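Local coordinates for protein endolysin B (Mycobacterium phage D29, PDB 3HC7) that cleaves the ester junction between mycolic acids and the arabinogalactan-peptidoglycan of the host cell wall, helping the phage lyse the cell and release its progeny, at residues Phe76-Tyr81 and Gly89-His94; Ser232-Gly235 and Pro239-Tyr242. All blocks are in the same frame, centred on the assembly; numbering follows the deposited sequence.

Contact 1 of 2, residues Phe76-Tyr81 and Gly89-His94; sequences FAMAGY and GQVLKH
Met-78, on the central strand of the five-stranded parallel sheet, packs against Val-91 and Leu-92 of helix 83-96; strand and helix are the first two elements of the beta-alpha-beta unit that continues to strand 110-116. The methionine points at the helix and touches it with the end of its chain alone: SD lies 4.4 Å from CG1 of Val-91, and CE reaches one residue further, 4.4 Å from CB of Leu-92. CG and SD run straight out from the strand (chi2 -177°), and the bend at chi3 (-61°) swings the methyl toward Leu-92. All three residues are buried, and the meeting is purely apolar, without a hydrogen bond between the segments. The backbones stay well apart, 9.3 Å between CA of Met-78 and CA of Leu-92. This is the strand-to-helix layering of an alpha/beta-hydrolase, the clan to which the cutinase family belongs; the strand ends at Gly-80 and Tyr-81, immediately before the catalytic Ser-82, in a GxSxG sequence consistent with a nucleophile elbow. Ile-64 of helix 50-70 also packs on Met-78, and Leu-60 of that helix on Val-91, while Leu-92 rests on Leu-110 of the neighbouring strand.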
loop_
_atom_site.group_PDB
_atom_site.type_symbol
_atom_site.label_atom_id
_atom_site.label_comp_id
_atom_site.label_asym_id
_atom_site.label_seq_id
_atom_site.Cartn_x
_atom_site.Cartn_y
_atom_site.Cartn_z
ATOM N N PHE A 76 -14.547 -2.063 12.121
ATOM C CA PHE A 76 -13.374 -2.693 11.504
ATOM C C PHE A 76 -12.180 -1.769 11.354
ATOM O O PHE A 76 -12.284 -0.553 11.542
ATOM C CB PHE A 76 -13.726 -3.353 10.160
ATOM C CG PHE A 76 -13.950 -2.378 9.030
ATOM C CD1 PHE A 76 -15.034 -1.510 9.046
ATOM C CD2 PHE A 76 -13.089 -2.349 7.938
ATOM C CE1 PHE A 76 -15.255 -0.615 8.009
ATOM C CE2 PHE A 76 -13.300 -1.463 6.884
ATOM C CZ PHE A 76 -14.383 -0.591 6.922
ATOM N N ALA A 77 -11.048 -2.377 11.013
ATOM C CA ALA A 77 -9.803 -1.670 10.777
ATOM C C ALA A 77 -9.092 -2.344 9.609
ATOM O O ALA A 77 -9.372 -3.500 9.283
ATOM C CB ALA A 77 -8.932 -1.705 12.033
ATOM N N MET A 78 -8.179 -1.626 8.971
ATOM C CA MET A 78 -7.420 -2.192 7.864
ATOM C C MET A 78 -5.938 -1.886 8.021
ATOM O O MET A 78 -5.562 -0.851 8.576
ATOM C CB MET A 78 -7.922 -1.645 6.524
ATOM C CG MET A 78 -9.362 -2.011 6.174
ATOM S SD MET A 78 -9.845 -1.389 4.547
ATOM C CE MET A 78 -9.646 0.372 4.797
ATOM N N ALA A 79 -5.101 -2.791 7.527
ATOM C CA ALA A 79 -3.658 -2.628 7.621
ATOM C C ALA A 79 -2.979 -3.218 6.397
ATOM O O ALA A 79 -3.155 -4.395 6.080
ATOM C CB ALA A 79 -3.124 -3.288 8.889
ATOM N N GLY A 80 -2.194 -2.394 5.720
ATOM C CA GLY A 80 -1.487 -2.830 4.532
ATOM C C GLY A 80 -0.085 -2.266 4.465
ATOM O O GLY A 80 0.167 -1.137 4.888
ATOM N N TYR A 81 0.822 -3.059 3.908
ATOM C CA TYR A 81 2.231 -2.702 3.789
ATOM C C TYR A 81 2.649 -2.722 2.324
ATOM O O TYR A 81 2.361 -3.681 1.607
ATOM C CB TYR A 81 3.063 -3.690 4.611
ATOM C CG TYR A 81 4.560 -3.657 4.385
ATOM C CD1 TYR A 81 5.258 -2.455 4.333
ATOM C CD2 TYR A 81 5.279 -4.839 4.271
ATOM C CE1 TYR A 81 6.628 -2.432 4.141
ATOM C CE2 TYR A 81 6.650 -4.829 4.079
ATOM C CZ TYR A 81 7.317 -3.628 4.015
ATOM O OH TYR A 81 8.678 -3.626 3.825
ATOM N N GLY A 89 -5.338 1.398 0.340
ATOM C CA GLY A 89 -5.550 2.776 -0.074
ATOM C C GLY A 89 -6.576 2.902 -1.195
ATOM O O GLY A 89 -7.396 3.817 -1.191
ATOM N N GLN A 90 -6.545 1.974 -2.147
ATOM C CA GLN A 90 -7.503 1.997 -3.243
ATOM C C GLN A 90 -8.902 1.731 -2.739
ATOM O O GLN A 90 -9.855 2.391 -3.157
ATOM C CB GLN A 90 -7.133 0.972 -4.307
ATOM C CG GLN A 90 -5.979 1.413 -5.171
ATOM C CD GLN A 90 -6.376 2.497 -6.143
ATOM O OE1 GLN A 90 -7.344 2.351 -6.882
ATOM N NE2 GLN A 90 -5.615 3.587 -6.163
ATOM N N VAL A 91 -9.020 0.754 -1.841
ATOM C CA VAL A 91 -10.311 0.393 -1.282
ATOM C C VAL A 91 -10.879 1.573 -0.509
ATOM O O VAL A 91 -12.032 1.928 -0.690
ATOM C CB VAL A 91 -10.230 -0.878 -0.401
ATOM C CG1 VAL A 91 -11.472 -1.017 0.459
ATOM C CG2 VAL A 91 -10.063 -2.103 -1.274
ATOM N N LEU A 92 -10.053 2.196 0.328
ATOM C CA LEU A 92 -10.481 3.353 1.102
ATOM C C LEU A 92 -10.918 4.496 0.196
ATOM O O LEU A 92 -12.061 4.950 0.262
ATOM C CB LEU A 92 -9.356 3.831 2.023
ATOM C CG LEU A 92 -9.597 5.064 2.907
ATOM C CD1 LEU A 92 -10.900 4.972 3.704
ATOM C CD2 LEU A 92 -8.433 5.250 3.859
ATOM N N LYS A 93 -10.001 4.975 -0.639
ATOM C CA LYS A 93 -10.265 6.158 -1.459
ATOM C C LYS A 93 -11.429 5.990 -2.431
ATOM O O LYS A 93 -12.257 6.892 -2.584
ATOM C CB LYS A 93 -9.019 6.578 -2.238
ATOM C CG LYS A 93 -9.209 7.880 -3.009
ATOM C CD LYS A 93 -7.943 8.324 -3.731
ATOM C CE LYS A 93 -8.230 9.506 -4.654
ATOM N NZ LYS A 93 -6.985 10.096 -5.217
ATOM N N HIS A 94 -11.499 4.839 -3.089
ATOM C CA HIS A 94 -12.434 4.691 -4.194
ATOM C C HIS A 94 -13.596 3.756 -3.943
ATOM O O HIS A 94 -14.439 3.605 -4.819
ATOM C CB HIS A 94 -11.705 4.245 -5.466
ATOM C CG HIS A 94 -10.729 5.252 -5.977
ATOM N ND1 HIS A 94 -9.391 4.963 -6.160
ATOM C CD2 HIS A 94 -10.888 6.550 -6.330
ATOM C CE1 HIS A 94 -8.772 6.042 -6.610
ATOM N NE2 HIS A 94 -9.658 7.018 -6.721
#

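Contact 2 of 2, residues Ser232-Gly235 and Pro239-Tyr242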
loop_
_atom_site.group_PDB
_atom_site.type_symbol
_atom_site.label_atom_id
_atom_site.label_comp_id
_atom_site.label_asym_id
_atom_site.label_seq_id
_atom_site.Cartn_x
_atom_site.Cartn_y
_atom_site.Cartn_z
ATOM N N SER A 232 14.511 -11.876 -1.592
ATOM C CA SER A 232 15.945 -11.952 -1.334
ATOM C C SER A 232 16.262 -11.710 0.134
ATOM O O SER A 232 15.768 -10.757 0.744
ATOM C CB SER A 232 16.706 -10.957 -2.214
ATOM O OG SER A 232 17.943 -11.491 -2.649
ATOM N N ARG A 233 17.088 -12.588 0.693
ATOM C CA ARG A 233 17.524 -12.469 2.076
ATOM C C ARG A 233 18.534 -11.336 2.241
ATOM O O ARG A 233 19.680 -11.438 1.799
ATOM C CB ARG A 233 18.121 -13.791 2.565
ATOM C CG ARG A 233 17.101 -14.905 2.725
ATOM C CD ARG A 233 17.766 -16.209 3.124
ATOM N NE ARG A 233 16.789 -17.211 3.537
ATOM C CZ ARG A 233 17.087 -18.474 3.822
ATOM N NH1 ARG A 233 18.341 -18.900 3.737
ATOM N NH2 ARG A 233 16.130 -19.316 4.191
ATOM N N MET A 234 18.091 -10.253 2.873
ATOM C CA MET A 234 18.947 -9.116 3.187
ATOM C C MET A 234 18.811 -8.850 4.677
ATOM O O MET A 234 18.112 -9.582 5.372
ATOM C CB MET A 234 18.498 -7.884 2.406
ATOM C CG MET A 234 17.159 -7.334 2.876
ATOM S SD MET A 234 16.379 -6.240 1.683
ATOM C CE MET A 234 16.636 -7.183 0.184
ATOM N N GLY A 235 19.465 -7.798 5.163
ATOM C CA GLY A 235 19.356 -7.416 6.563
ATOM C C GLY A 235 17.957 -6.982 6.974
ATOM O O GLY A 235 17.050 -6.886 6.144
ATOM N N PRO A 239 15.479 0.890 5.202
ATOM C CA PRO A 239 14.465 1.949 5.322
ATOM C C PRO A 239 13.065 1.543 4.836
ATOM O O PRO A 239 12.072 2.144 5.257
ATOM C CB PRO A 239 15.026 3.060 4.424
ATOM C CG PRO A 239 15.920 2.333 3.458
ATOM C CD PRO A 239 16.582 1.308 4.318
ATOM N N HIS A 240 12.984 0.548 3.957
ATOM C CA HIS A 240 11.687 0.104 3.455
ATOM C C HIS A 240 11.022 -0.862 4.435
ATOM O O HIS A 240 9.937 -1.371 4.168
ATOM C CB HIS A 240 11.838 -0.561 2.083
ATOM C CG HIS A 240 12.750 -1.748 2.095
ATOM N ND1 HIS A 240 12.294 -3.039 1.951
ATOM C CD2 HIS A 240 14.091 -1.840 2.260
ATOM C CE1 HIS A 240 13.315 -3.876 2.009
ATOM N NE2 HIS A 240 14.417 -3.173 2.199
ATOM N N LEU A 241 11.694 -1.119 5.555
ATOM C CA LEU A 241 11.184 -2.002 6.600
ATOM C C LEU A 241 10.730 -1.152 7.781
ATOM O O LEU A 241 11.191 -0.022 7.949
ATOM C CB LEU A 241 12.271 -2.994 7.053
ATOM C CG LEU A 241 12.975 -3.812 5.967
ATOM C CD1 LEU A 241 14.036 -4.722 6.574
ATOM C CD2 LEU A 241 11.975 -4.618 5.153
ATOM N N TYR A 242 9.834 -1.691 8.602
ATOM C CA TYR A 242 9.271 -0.925 9.715
ATOM C C TYR A 242 9.147 -1.721 11.006
ATOM O O TYR A 242 8.933 -2.931 10.989
ATOM C CB TYR A 242 7.897 -0.345 9.328
ATOM C CG TYR A 242 7.987 0.718 8.256
ATOM C CD1 TYR A 242 8.009 2.064 8.590
ATOM C CD2 TYR A 242 8.083 0.371 6.913
ATOM C CE1 TYR A 242 8.108 3.035 7.622
ATOM C CE2 TYR A 242 8.183 1.336 5.933
ATOM C CZ TYR A 242 8.197 2.666 6.295
ATOM O OH TYR A 242 8.297 3.633 5.326
#
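Gly-235 and Leu-241 are the nearest CA pair, 9.8 Å between CA of Gly-235 and CA of Leu-241, on the loop that leads from helix 212-230 to helix 245-251. Neither segment is regular helix or strand, and no hydrogen bond joins them; the contact consists of two meetings, Met-234 with His-240 and Leu-241 with the carbonyl of Gly-235. The thioether of Met-234 meets the imidazole of the catalytic His-240 at the edge. SD lies 3.7 Å from NE2 and 3.9 Å from CE1 of that ring, and 4.6 Å from its centroid. At 83° off the ring normal, the sulfur is almost in the imidazole plane. Although the CB of His-240 is not aimed at the methionine, its chi1 of 59° carries the NE2-CE1 edge of the ring to the sulfur. Leu-241 packs across one face of the same ring, its CG 4.0 Å above the plane and over the centre. From there CD1 continues to the carbonyl O of Gly-235, 3.7 Å away, a van der Waals contact between a methyl and a carbonyl oxygen. Phe-229 and Trp-238 also meet the imidazole with their rings, and Phe-228 and Phe-229 of helix 212-230 touch Met-234. The side chain of His-240 is about 4 Å from that of Asp-166, the inferred third member of the triad, and about 7 Å from that of the catalytic Ser-82, too far for a direct hydrogen bond to the serine; the triad residues are gathered, but the relay is not closed in this structure. The sulfur and the leucine touch the imidazole by weak dispersion forces, which probably restrict how far the catalytic ring can turn.

Contact 1 comes first along the chain and is closed before contact 2 opens; their centres are 23 Å apart. One is buried in the core, between the central strand 76-81 and helix 83-96, whereas the other lies at the surface, on the loop between helices 212-230 and 245-251. They meet at the end of the strand: OH of Tyr-81 is 2.6 Å from the carbonyl O of His-240, a probable hydrogen bond, and the same hydroxyl packs on CD2 of Leu-241. Since Ser-82 directly follows Tyr-81, this junction ties the loop bearing the catalytic histidine to the strand that presents the catalytic serine.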